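Local coordinates for periplasmic protein-probably involved in high-affinity Fe2+ transport (Escherichia coli F11, PDB 5I0Y) that binds copper in the periplasm and probably takes part in high-affinity ferrous iron transport, which depends on its copper site, at residues N15-A20 against K139-S144; L19-L24 against V112-E117; A41-Q46 against A100-M105. The protein carries 1 engineered substitution. All blocks are in the same frame, centred on the assembly; numbering follows the deposited sequence.

Interaction 1: residues N15-A20 against K139-S144; sequences NEMELA and KPFDVS
Phe141 carries most of this contact, its ring reaching from strand 141-144 to Asn15, Met17 and Leu19. Its CB points toward 15-20, and a chi1 of 69° puts CG between the backbone N and the carbonyl carbon, a crowded position. Asn15 comes to the ring tip to tip: OD1 lies 3.3 Å above one ring face, offset toward the rim over CD2 and CE2, and the amide plane stands 77° from the ring plane. The same OD1 accepts a hydrogen bond of 2.8 Å from a water that also donates to Lys139 O, so the loop before one strand is linked to the loop before the other.

The far end of the ring is met at its edge. Met17 bends at its last torsion, and that turn places CE 3.8 Å from Phe141 CZ. Leu19 approaches tip to tip, its CD2 reaching the same CZ at 3.9 Å, and the same methyl makes a looser contact with Val143 CG1 at 4.5 Å. Trp138 closes the group, touching Asn15 and Met17 and packing edge-to-face with Phe141. No direct hydrogen bond joins the two segments. The strand axes pass 8.6 Å apart at 51°, too far for backbone pairing, and the apolar side chains meeting between them are those of a beta-sandwich interior, in keeping with the mixed beta sandwich of this protein.

Interaction 2: residues L19-L24 against V112-E117; sequences LAAVYL and VTYHIE
Ala21 and Tyr114 meet where strands 19-24 and 112-117 pass 9.3 Å apart, their N-to-C directions at 126°, so that side chains rather than backbone bonds fill the space between them. The CB of Ala21 touches the far end of the tyrosine, 3.3 Å from Tyr114 OH and 3.7 Å from Tyr114 CE2, while Ala20 O lies at the ring edge, near its plane. The tyrosine hydroxyl is hydrogen-bonded to the backbone oxygen Gln46 O, which gives this buried polar end a partner.

Ala21 CB also makes a loose contact with Val112 CG1 at 4.4 Å. Farther along, Leu19 and Ile116 reach toward each other tip to tip, and the 3.4 Å between Leu19 CD2 and Ile116 CD1 is tighter than usual carbon packing.

The two strands are far apart in sheet order and pack through their side chains, consistent with the interior of the mixed beta sandwich. Strand 17-24 lies between strands 6-14 and 43-51, whereas 108-117 lies between 69-76 and 141-149. Phe87 of strand 82-92 packs edge-to-face on Tyr114, and Tyr145 of strand 141-149 touches both Ala21 and the Tyr114 ring; at the other end, Leu24 packs on Thr132 of the second subunit.

Interaction 3: residues A41-Q46 against A100-M105; sequences ADVHLQ and ANIKMM. Engineered in segment 41-46: Gln46 (natural residue Glu). With CU (copper (II) ion), chain D.
Ile102 O is gripped by two backbone donors, Asp42 N at 2.9 Å and Val43 N at 3.2 Å, the doubled pairing of a classic beta bulge in which Asp42 and Val43 both face Ile102. The antiparallel pairing of strands 43-46 and 100-102 runs on from the bulge: Val43 with Ile102 and Leu45 with Ala100 are hydrogen-bonded pairs, and His44 with Asn101 is the non-hydrogen-bonded pair between them. At the bulge Asp42 also uses the anti lone pair of OD2 to accept from Met104 N at 2.8 Å, fastening the chain just past the strand end.

The side chains of Val43, Leu45, Ala100 and Ile102 project from one face of the sheet. Val43 and Ile102 lie side by side, with Val43 CG2 and Ile102 CG1 3.6 Å apart, while Ile102 CD1 extends to Leu45 CD2.

His44 and Asn101 occupy the other face. His44 ND1 donates to Asn101 OD1 at 2.9 Å, in a bond bent to 138° at the hydrogen. The two side chains cross at about a right angle, their flat groups 87° apart, and ND1 stands above the amide carbonyl plane. Asn101 ND2 is itself bonded to Ile27 O and Leu36 O, consistent with a second-shell residue that orients the ring. Met90 and His97 of the same chain and His127 of the second subunit complete the copper site. The engineered Gln46 lies close by, its NE2 4.1 Å from copper, while His44 NE2 binds the metal at 2.0 Å.

In the fold
From the N terminus, strand 17-24 serves two contacts in turn: its first half takes part in interaction 1 with strand 141-149, and the part from Leu19 onward in interaction 2 with strand 108-117. Interaction 1 closes the longest loop, interaction 2 a shorter one within it from the same starting strand, and interaction 3 the innermost, between strands 43-51 and 95-102. The first two join strands far apart in sheet order, whereas the third pairs sheet neighbours. Interactions 1 and 2 share Leu19 and are bridged by Asp142 with His115 and Ser144 with Thr113. Strands 17-24 and 43-51 pair side by side (Leu24 O with His44 N), and Tyr114 OH bonds Gln46 O, placing interaction 2 beside the strand of copper ligand His44.

Interaction 1: residues N15-A20 against K139-S144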
loop_
_atom_site.group_PDB
_atom_site.type_symbol
_atom_site.label_atom_id
_atom_site.label_comp_id
_atom_site.label_asym_id
_atom_site.label_seq_id
_atom_site.Cartn_x
_atom_site.Cartn_y
_atom_site.Cartn_z
ATOM N N ASN B 15 -7.930 -15.380 6.675
ATOM C CA ASN B 15 -6.585 -15.352 6.107
ATOM C C ASN B 15 -5.634 -14.479 6.915
ATOM O O ASN B 15 -4.772 -13.784 6.367
ATOM C CB ASN B 15 -6.617 -14.924 4.638
ATOM C CG ASN B 15 -7.252 -15.967 3.749
ATOM O OD1 ASN B 15 -8.040 -15.659 2.855
ATOM N ND2 ASN B 15 -6.906 -17.220 3.999
ATOM N N GLU B 16 -5.782 -14.528 8.234
ATOM C CA GLU B 16 -4.890 -13.816 9.142
ATOM C C GLU B 16 -4.952 -12.301 8.956
ATOM O O GLU B 16 -3.965 -11.571 9.152
ATOM C CB GLU B 16 -3.457 -14.355 8.994
ATOM C CG GLU B 16 -3.280 -15.769 9.546
ATOM C CD GLU B 16 -3.343 -16.916 8.551
ATOM O OE1 GLU B 16 -3.105 -18.049 9.028
ATOM O OE2 GLU B 16 -3.601 -16.761 7.337
ATOM N N MET B 17 -6.152 -11.847 8.615
ATOM C CA MET B 17 -6.489 -10.412 8.515
ATOM C C MET B 17 -7.808 -10.164 9.222
ATOM O O MET B 17 -8.646 -11.067 9.280
ATOM C CB MET B 17 -6.645 -9.974 7.053
ATOM C CG MET B 17 -5.387 -10.122 6.200
ATOM S SD MET B 17 -5.725 -9.811 4.461
ATOM C CE MET B 17 -6.686 -11.263 4.058
ATOM N N GLU B 18 -7.994 -8.956 9.740
ATOM C CA GLU B 18 -9.300 -8.509 10.225
ATOM C C GLU B 18 -9.846 -7.563 9.175
ATOM O O GLU B 18 -9.169 -6.604 8.802
ATOM C CB GLU B 18 -9.205 -7.819 11.591
ATOM C CG GLU B 18 -10.547 -7.671 12.315
ATOM C CD GLU B 18 -11.156 -8.999 12.754
ATOM O OE1 GLU B 18 -10.437 -10.009 12.815
ATOM O OE2 GLU B 18 -12.378 -9.021 13.059
ATOM N N LEU B 19 -11.053 -7.857 8.691
ATOM C CA LEU B 19 -11.649 -7.144 7.580
ATOM C C LEU B 19 -12.959 -6.548 8.022
ATOM O O LEU B 19 -13.867 -7.276 8.419
ATOM C CB LEU B 19 -11.876 -8.079 6.396
ATOM C CG LEU B 19 -10.643 -8.878 5.959
ATOM C CD1 LEU B 19 -10.646 -10.303 6.507
ATOM C CD2 LEU B 19 -10.572 -8.898 4.449
ATOM N N ALA B 20 -13.057 -5.224 7.959
ATOM C CA ALA B 20 -14.274 -4.514 8.358
ATOM C C ALA B 20 -14.764 -3.622 7.226
ATOM O O ALA B 20 -13.959 -3.108 6.434
ATOM C CB ALA B 20 -14.014 -3.666 9.590
ATOM N N LYS B 139 -6.061 -17.591 -1.708
ATOM C CA LYS B 139 -6.818 -17.432 -2.949
ATOM C C LYS B 139 -7.862 -16.334 -2.787
ATOM O O LYS B 139 -8.263 -16.029 -1.657
ATOM C CB LYS B 139 -7.519 -18.744 -3.331
ATOM C CG LYS B 139 -6.574 -19.854 -3.782
ATOM C CD LYS B 139 -7.314 -21.155 -4.063
ATOM C CE LYS B 139 -6.352 -22.326 -4.213
ATOM N NZ LYS B 139 -5.953 -22.916 -2.900
ATOM N N PRO B 140 -8.310 -15.742 -3.912
ATOM C CA PRO B 140 -9.354 -14.717 -3.837
ATOM C C PRO B 140 -10.565 -15.211 -3.030
ATOM O O PRO B 140 -10.909 -16.404 -3.058
ATOM C CB PRO B 140 -9.715 -14.466 -5.312
ATOM C CG PRO B 140 -8.481 -14.835 -6.076
ATOM C CD PRO B 140 -7.864 -15.972 -5.304
ATOM N N PHE B 141 -11.195 -14.309 -2.294
ATOM C CA PHE B 141 -12.312 -14.683 -1.438
ATOM C C PHE B 141 -13.247 -13.508 -1.250
ATOM O O PHE B 141 -12.872 -12.325 -1.469
ATOM C CB PHE B 141 -11.819 -15.210 -0.086
ATOM C CG PHE B 141 -11.187 -14.150 0.801
ATOM C CD1 PHE B 141 -11.907 -13.575 1.845
ATOM C CD2 PHE B 141 -9.861 -13.747 0.608
ATOM C CE1 PHE B 141 -11.340 -12.600 2.655
ATOM C CE2 PHE B 141 -9.289 -12.771 1.429
ATOM C CZ PHE B 141 -10.030 -12.207 2.453
ATOM N N ASP B 142 -14.454 -13.834 -0.804
ATOM C CA ASP B 142 -15.460 -12.860 -0.432
ATOM C C ASP B 142 -15.602 -12.735 1.076
ATOM O O ASP B 142 -15.409 -13.695 1.821
ATOM C CB ASP B 142 -16.836 -13.281 -0.959
ATOM C CG ASP B 142 -17.027 -13.038 -2.446
ATOM O OD1 ASP B 142 -16.133 -12.484 -3.127
ATOM O OD2 ASP B 142 -18.113 -13.390 -2.940
ATOM N N VAL B 143 -15.988 -11.543 1.500
ATOM C CA VAL B 143 -16.448 -11.325 2.855
ATOM C C VAL B 143 -17.721 -10.490 2.809
ATOM O O VAL B 143 -17.829 -9.556 2.006
ATOM C CB VAL B 143 -15.360 -10.665 3.715
ATOM C CG1 VAL B 143 -14.795 -9.422 3.041
ATOM C CG2 VAL B 143 -15.919 -10.348 5.077
ATOM N N SER B 144 -18.705 -10.865 3.626
ATOM C CA SER B 144 -20.002 -10.171 3.628
ATOM C C SER B 144 -20.376 -9.524 4.947
ATOM O O SER B 144 -19.931 -9.960 6.027
ATOM C CB SER B 144 -21.117 -11.123 3.224
ATOM O OG SER B 144 -20.942 -11.541 1.885
HETATM O O HOH W 1 -8.743 -17.351 0.757
#

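Interaction 2: residues L19-L24 against V112-E117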
loop_
_atom_site.group_PDB
_atom_site.type_symbol
_atom_site.label_atom_id
_atom_site.label_comp_id
_atom_site.label_asym_id
_atom_site.label_seq_id
_atom_site.Cartn_x
_atom_site.Cartn_y
_atom_site.Cartn_z
ATOM N N LEU B 19 -11.053 -7.857 8.691
ATOM C CA LEU B 19 -11.649 -7.144 7.580
ATOM C C LEU B 19 -12.959 -6.548 8.022
ATOM O O LEU B 19 -13.867 -7.276 8.419
ATOM C CB LEU B 19 -11.876 -8.079 6.396
ATOM C CG LEU B 19 -10.643 -8.878 5.959
ATOM C CD1 LEU B 19 -10.646 -10.303 6.507
ATOM C CD2 LEU B 19 -10.572 -8.898 4.449
ATOM N N ALA B 20 -13.057 -5.224 7.959
ATOM C CA ALA B 20 -14.274 -4.514 8.358
ATOM C C ALA B 20 -14.764 -3.622 7.226
ATOM O O ALA B 20 -13.959 -3.108 6.434
ATOM C CB ALA B 20 -14.014 -3.666 9.590
ATOM N N ALA B 21 -16.079 -3.465 7.126
ATOM C CA ALA B 21 -16.673 -2.480 6.236
ATOM C C ALA B 21 -17.052 -1.285 7.093
ATOM O O ALA B 21 -17.574 -1.448 8.195
ATOM C CB ALA B 21 -17.888 -3.064 5.545
ATOM N N VAL B 22 -16.767 -0.082 6.604
ATOM C CA VAL B 22 -17.178 1.128 7.300
ATOM C C VAL B 22 -17.602 2.144 6.265
ATOM O O VAL B 22 -17.321 1.991 5.078
ATOM C CB VAL B 22 -16.066 1.723 8.194
ATOM C CG1 VAL B 22 -15.732 0.791 9.350
ATOM C CG2 VAL B 22 -14.826 2.034 7.374
ATOM N N TYR B 23 -18.301 3.173 6.718
ATOM C CA TYR B 23 -18.691 4.269 5.846
ATOM C C TYR B 23 -18.635 5.605 6.588
ATOM O O TYR B 23 -18.625 5.668 7.809
ATOM C CB TYR B 23 -20.064 4.025 5.187
ATOM C CG TYR B 23 -21.216 3.952 6.150
ATOM C CD1 TYR B 23 -22.009 5.069 6.413
ATOM C CD2 TYR B 23 -21.525 2.765 6.797
ATOM C CE1 TYR B 23 -23.072 4.998 7.299
ATOM C CE2 TYR B 23 -22.583 2.686 7.686
ATOM C CZ TYR B 23 -23.356 3.798 7.926
ATOM O OH TYR B 23 -24.405 3.690 8.816
ATOM N N LEU B 24 -18.566 6.671 5.807
ATOM C CA LEU B 24 -18.527 8.037 6.337
ATOM C C LEU B 24 -19.101 8.951 5.260
ATOM O O LEU B 24 -19.536 8.488 4.201
ATOM C CB LEU B 24 -17.092 8.444 6.717
ATOM C CG LEU B 24 -16.065 8.397 5.578
ATOM C CD1 LEU B 24 -14.983 9.458 5.763
ATOM C CD2 LEU B 24 -15.425 7.024 5.456
ATOM N N VAL B 112 -23.585 -6.079 1.997
ATOM C CA VAL B 112 -22.468 -5.755 1.112
ATOM C C VAL B 112 -21.460 -6.893 1.147
ATOM O O VAL B 112 -21.152 -7.434 2.217
ATOM C CB VAL B 112 -21.840 -4.358 1.373
ATOM C CG1 VAL B 112 -21.075 -4.284 2.701
ATOM C CG2 VAL B 112 -20.965 -3.932 0.200
ATOM N N THR B 113 -20.992 -7.255 -0.042
ATOM C CA THR B 113 -19.950 -8.256 -0.189
ATOM C C THR B 113 -18.727 -7.602 -0.827
ATOM O O THR B 113 -18.837 -6.912 -1.833
ATOM C CB THR B 113 -20.440 -9.462 -1.001
ATOM O OG1 THR B 113 -21.549 -10.051 -0.310
ATOM C CG2 THR B 113 -19.341 -10.544 -1.161
ATOM N N TYR B 114 -17.576 -7.820 -0.203
ATOM C CA TYR B 114 -16.300 -7.403 -0.771
ATOM C C TYR B 114 -15.631 -8.600 -1.417
ATOM O O TYR B 114 -15.531 -9.649 -0.802
ATOM C CB TYR B 114 -15.392 -6.784 0.293
ATOM C CG TYR B 114 -15.874 -5.479 0.893
ATOM C CD1 TYR B 114 -16.868 -4.699 0.279
ATOM C CD2 TYR B 114 -15.288 -4.989 2.066
ATOM C CE1 TYR B 114 -17.290 -3.511 0.847
ATOM C CE2 TYR B 114 -15.694 -3.788 2.624
ATOM C CZ TYR B 114 -16.697 -3.057 2.015
ATOM O OH TYR B 114 -17.113 -1.845 2.532
ATOM N N HIS B 115 -15.183 -8.420 -2.657
ATOM C CA HIS B 115 -14.476 -9.455 -3.438
ATOM C C HIS B 115 -13.019 -9.112 -3.446
ATOM O O HIS B 115 -12.637 -8.095 -4.033
ATOM C CB HIS B 115 -15.016 -9.506 -4.867
ATOM C CG HIS B 115 -16.528 -9.486 -4.952
ATOM N ND1 HIS B 115 -17.286 -10.530 -4.546
ATOM C CD2 HIS B 115 -17.412 -8.509 -5.407
ATOM C CE1 HIS B 115 -18.584 -10.242 -4.736
ATOM N NE2 HIS B 115 -18.667 -9.003 -5.261
ATOM N N ILE B 116 -12.205 -9.919 -2.761
ATOM C CA ILE B 116 -10.809 -9.554 -2.473
ATOM C C ILE B 116 -9.813 -10.458 -3.195
ATOM O O ILE B 116 -9.921 -11.690 -3.154
ATOM C CB ILE B 116 -10.576 -9.590 -0.955
ATOM C CG1 ILE B 116 -11.595 -8.671 -0.292
ATOM C CG2 ILE B 116 -9.169 -9.106 -0.603
ATOM C CD1 ILE B 116 -11.576 -8.708 1.204
ATOM N N GLU B 117 -8.833 -9.837 -3.842
ATOM C CA GLU B 117 -7.751 -10.565 -4.499
ATOM C C GLU B 117 -6.429 -10.154 -3.862
ATOM O O GLU B 117 -6.278 -8.998 -3.455
ATOM C CB GLU B 117 -7.742 -10.258 -6.001
ATOM C CG GLU B 117 -8.862 -10.971 -6.737
ATOM C CD GLU B 117 -9.110 -10.394 -8.111
ATOM O OE1 GLU B 117 -9.371 -9.178 -8.211
ATOM O OE2 GLU B 117 -9.062 -11.153 -9.100
#

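Interaction 3: residues A41-Q46 against A100-M105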
loop_
_atom_site.group_PDB
_atom_site.type_symbol
_atom_site.label_atom_id
_atom_site.label_comp_id
_atom_site.label_asym_id
_atom_site.label_seq_id
_atom_site.Cartn_x
_atom_site.Cartn_y
_atom_site.Cartn_z
ATOM N N ALA B 41 -22.698 11.870 -4.235
ATOM C CA ALA B 41 -22.575 10.652 -3.439
ATOM C C ALA B 41 -23.321 10.799 -2.119
ATOM O O ALA B 41 -23.633 11.914 -1.676
ATOM C CB ALA B 41 -21.099 10.359 -3.160
ATOM N N ASP B 42 -23.602 9.661 -1.480
ATOM C CA ASP B 42 -24.214 9.637 -0.157
ATOM C C ASP B 42 -23.203 9.285 0.926
ATOM O O ASP B 42 -23.268 9.791 2.035
ATOM C CB ASP B 42 -25.367 8.629 -0.136
ATOM C CG ASP B 42 -26.520 9.054 -1.036
ATOM O OD1 ASP B 42 -26.931 10.242 -0.964
ATOM O OD2 ASP B 42 -27.008 8.208 -1.809
ATOM N N VAL B 43 -22.271 8.384 0.600
ATOM C CA VAL B 43 -21.269 7.967 1.584
ATOM C C VAL B 43 -19.948 7.716 0.857
ATOM O O VAL B 43 -19.928 7.553 -0.355
ATOM C CB VAL B 43 -21.677 6.672 2.367
ATOM C CG1 VAL B 43 -23.061 6.795 3.025
ATOM C CG2 VAL B 43 -21.608 5.420 1.485
ATOM N N HIS B 44 -18.863 7.711 1.622
ATOM C CA HIS B 44 -17.625 7.050 1.209
ATOM C C HIS B 44 -17.638 5.707 1.875
ATOM O O HIS B 44 -17.717 5.632 3.104
ATOM C CB HIS B 44 -16.423 7.864 1.682
ATOM C CG HIS B 44 -15.106 7.480 1.023
ATOM N ND1 HIS B 44 -14.892 7.589 -0.309
ATOM C CD2 HIS B 44 -13.919 7.004 1.574
ATOM C CE1 HIS B 44 -13.624 7.207 -0.587
ATOM N NE2 HIS B 44 -13.040 6.837 0.563
ATOM N N LEU B 45 -17.615 4.645 1.067
ATOM C CA LEU B 45 -17.622 3.278 1.571
ATOM C C LEU B 45 -16.201 2.736 1.547
ATOM O O LEU B 45 -15.469 2.939 0.583
ATOM C CB LEU B 45 -18.552 2.400 0.721
ATOM C CG LEU B 45 -18.689 0.915 1.107
ATOM C CD1 LEU B 45 -19.389 0.744 2.446
ATOM C CD2 LEU B 45 -19.421 0.164 0.001
ATOM N N GLN B 46 -15.828 2.043 2.607
ATOM C CA GLN B 46 -14.439 1.650 2.790
ATOM C C GLN B 46 -14.308 0.203 3.228
ATOM O O GLN B 46 -15.184 -0.338 3.924
ATOM C CB GLN B 46 -13.799 2.497 3.895
ATOM C CG GLN B 46 -13.539 3.942 3.557
ATOM C CD GLN B 46 -12.643 4.620 4.580
ATOM O OE1 GLN B 46 -12.156 3.999 5.544
ATOM N NE2 GLN B 46 -12.397 5.875 4.356
ATOM N N ALA B 100 -14.347 4.107 -1.909
ATOM C CA ALA B 100 -14.954 4.835 -3.043
ATOM C C ALA B 100 -16.159 5.604 -2.553
ATOM O O ALA B 100 -16.905 5.127 -1.700
ATOM C CB ALA B 100 -15.379 3.897 -4.173
ATOM N N ASN B 101 -16.358 6.806 -3.090
ATOM C CA ASN B 101 -17.648 7.487 -2.943
ATOM C C ASN B 101 -18.697 6.686 -3.703
ATOM O O ASN B 101 -18.467 6.260 -4.838
ATOM C CB ASN B 101 -17.600 8.883 -3.548
ATOM C CG ASN B 101 -16.903 9.898 -2.662
ATOM O OD1 ASN B 101 -16.579 9.661 -1.484
ATOM N ND2 ASN B 101 -16.722 11.096 -3.223
ATOM N N ILE B 102 -19.848 6.519 -3.072
ATOM C CA ILE B 102 -20.949 5.833 -3.717
ATOM C C ILE B 102 -22.284 6.509 -3.412
ATOM O O ILE B 102 -22.463 7.166 -2.384
ATOM C CB ILE B 102 -21.024 4.335 -3.328
ATOM C CG1 ILE B 102 -21.346 4.194 -1.849
ATOM C CG2 ILE B 102 -19.745 3.570 -3.695
ATOM C CD1 ILE B 102 -21.789 2.789 -1.483
ATOM N N LYS B 103 -23.218 6.330 -4.337
ATOM C CA LYS B 103 -24.588 6.723 -4.096
ATOM C C LYS B 103 -25.282 5.506 -3.520
ATOM O O LYS B 103 -25.217 4.429 -4.101
ATOM C CB LYS B 103 -25.246 7.182 -5.399
ATOM C CG LYS B 103 -26.627 7.792 -5.225
ATOM C CD LYS B 103 -27.288 8.068 -6.566
ATOM C CE LYS B 103 -28.795 8.185 -6.403
ATOM N NZ LYS B 103 -29.388 6.875 -6.002
ATOM N N MET B 104 -25.903 5.678 -2.360
ATOM C CA MET B 104 -26.695 4.614 -1.742
ATOM C C MET B 104 -28.047 4.456 -2.449
ATOM O O MET B 104 -28.372 5.197 -3.372
ATOM C CB MET B 104 -26.837 4.877 -0.243
ATOM C CG MET B 104 -25.522 4.699 0.520
ATOM S SD MET B 104 -24.874 3.006 0.553
ATOM C CE MET B 104 -25.901 2.292 1.831
ATOM N N MET B 105 -28.827 3.482 -1.994
ATOM C CA MET B 105 -30.085 3.139 -2.638
ATOM C C MET B 105 -31.232 3.247 -1.634
ATOM O O MET B 105 -32.092 2.362 -1.539
ATOM C CB MET B 105 -29.970 1.743 -3.265
ATOM C CG MET B 105 -28.770 1.637 -4.198
ATOM S SD MET B 105 -28.511 0.032 -4.968
ATOM C CE MET B 105 -27.614 -0.867 -3.707
HETATM CU CU CU D . -10.993 6.775 0.626
#